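Local coordinates for protein putative fimbriae assembly chaperone (Salmonella typhimurium, PDB 2CO7) that probably acts as a periplasmic chaperone that folds fimbrial subunits and delivers them for pilus assembly, at residues I129-P132 against D133-G137. Numbering follows the deposited sequence.
Sequences IFRP and DAVKG
Pro132 to Val135 form a type I beta turn that carries the chain off the end of strand 116-131, closed by the bond from Val135 N to Pro132 O at 3.0 Å. Pro132, lacking an N-H, cannot offer a further sheet hydrogen bond where the strand stops. Its ring runs alongside the Val135 side chain, both directed to the same side, with Pro132 CB 3.9 Å from Val135 CG2. That methyl reaches the ring because it stands anti to its own carbonyl carbon, while CG1 (chi1 178°) turns to the aliphatic part of Arg131. The arginine chain passes roughly perpendicular to the valine, Arg131 CG lying 4.1 Å from Val135 CB, and the compact branched residue fits between proline and arginine. Past CG, the Arg131 chain bends at chi3 (-61°), and NH1 reaches a water in the guanidinium plane at 3.2 Å; this water donates to Gly137 O at 2.7 Å. Salt bridges from NE to Glu90, on the N-terminal domain side, and from NH2 to Asp208, on the C-terminal domain side, make Arg131 a tie between the two, and Phe163 packs on both Arg131 and Val135. Gly137 has a positive phi, which glycine readily accepts. Lys136 curls back over the turn so that NZ donates to Asp133 O at 2.8 Å, with a long salt bridge to Asp133 OD1. The turn lies in the linker between the two immunoglobulin-like domains of a PapD-type chaperone.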
loop_
_atom_site.group_PDB
_atom_site.type_symbol
_atom_site.label_atom_id
_atom_site.label_comp_id
_atom_site.label_asym_id
_atom_site.label_seq_id
_atom_site.Cartn_x
_atom_site.Cartn_y
_atom_site.Cartn_z
ATOM N N ILE B 129 -1.979 4.502 -13.798
ATOM C CA ILE B 129 -1.606 3.690 -14.964
ATOM C C ILE B 129 -1.736 4.517 -16.202
ATOM O O ILE B 129 -2.858 4.918 -16.581
ATOM C CB ILE B 129 -2.389 2.348 -15.051
ATOM C CG1 ILE B 129 -2.208 1.523 -13.746
ATOM C CG2 ILE B 129 -1.918 1.475 -16.262
ATOM C CD1 ILE B 129 -3.180 0.280 -13.588
ATOM N N PHE B 130 -0.581 4.736 -16.847
ATOM C CA PHE B 130 -0.555 5.519 -18.063
ATOM C C PHE B 130 -0.839 4.657 -19.300
ATOM O O PHE B 130 -0.119 3.707 -19.540
ATOM C CB PHE B 130 0.773 6.277 -18.196
ATOM C CG PHE B 130 0.816 7.172 -19.390
ATOM C CD1 PHE B 130 0.192 8.426 -19.356
ATOM C CD2 PHE B 130 1.493 6.776 -20.547
ATOM C CE1 PHE B 130 0.255 9.303 -20.514
ATOM C CE2 PHE B 130 1.569 7.614 -21.672
ATOM C CZ PHE B 130 0.940 8.881 -21.655
ATOM N N ARG B 131 -1.868 5.009 -20.063
ATOM C CA ARG B 131 -2.280 4.241 -21.245
ATOM C C ARG B 131 -2.129 5.093 -22.526
ATOM O O ARG B 131 -2.936 6.042 -22.798
ATOM C CB ARG B 131 -3.716 3.724 -21.062
ATOM C CG ARG B 131 -4.169 2.742 -22.180
ATOM C CD ARG B 131 -5.499 2.165 -21.873
ATOM N NE ARG B 131 -5.442 1.404 -20.609
ATOM C CZ ARG B 131 -6.499 1.018 -19.913
ATOM N NH1 ARG B 131 -7.745 1.293 -20.339
ATOM N NH2 ARG B 131 -6.309 0.353 -18.785
ATOM N N PRO B 132 -1.087 4.775 -23.314
ATOM C CA PRO B 132 -0.882 5.415 -24.611
ATOM C C PRO B 132 -2.145 5.317 -25.462
ATOM O O PRO B 132 -2.916 4.364 -25.328
ATOM C CB PRO B 132 0.280 4.620 -25.219
ATOM C CG PRO B 132 1.031 4.123 -24.009
ATOM C CD PRO B 132 -0.020 3.791 -23.018
ATOM N N ASP B 133 -2.346 6.303 -26.331
ATOM C CA ASP B 133 -3.566 6.371 -27.127
ATOM C C ASP B 133 -3.670 5.185 -28.102
ATOM O O ASP B 133 -4.768 4.718 -28.411
ATOM C CB ASP B 133 -3.613 7.717 -27.858
ATOM C CG ASP B 133 -5.031 8.126 -28.270
ATOM O OD1 ASP B 133 -5.264 8.322 -29.488
ATOM O OD2 ASP B 133 -5.904 8.225 -27.385
ATOM N N ALA B 134 -2.532 4.674 -28.550
ATOM C CA ALA B 134 -2.506 3.511 -29.448
ATOM C C ALA B 134 -2.665 2.171 -28.741
ATOM O O ALA B 134 -2.719 1.121 -29.399
ATOM C CB ALA B 134 -1.238 3.523 -30.315
ATOM N N VAL B 135 -2.763 2.195 -27.407
ATOM C CA VAL B 135 -3.086 0.998 -26.648
ATOM C C VAL B 135 -4.601 0.975 -26.449
ATOM O O VAL B 135 -5.118 1.641 -25.555
ATOM C CB VAL B 135 -2.308 0.945 -25.305
ATOM C CG1 VAL B 135 -2.676 -0.303 -24.449
ATOM C CG2 VAL B 135 -0.793 0.939 -25.589
ATOM N N LYS B 136 -5.292 0.195 -27.281
ATOM C CA LYS B 136 -6.767 0.270 -27.350
ATOM C C LYS B 136 -7.478 -0.721 -26.471
ATOM O O LYS B 136 -6.941 -1.760 -26.119
ATOM C CB LYS B 136 -7.236 0.096 -28.796
ATOM C CG LYS B 136 -6.538 1.014 -29.791
ATOM C CD LYS B 136 -6.889 2.468 -29.621
ATOM C CE LYS B 136 -6.474 3.241 -30.871
ATOM N NZ LYS B 136 -6.455 4.720 -30.664
ATOM N N GLY B 137 -8.710 -0.381 -26.114
ATOM C CA GLY B 137 -9.507 -1.238 -25.249
ATOM C C GLY B 137 -8.978 -1.271 -23.819
ATOM O O GLY B 137 -8.305 -0.337 -23.352
HETATM O O HOH W 1 -8.512 2.333 -23.246
#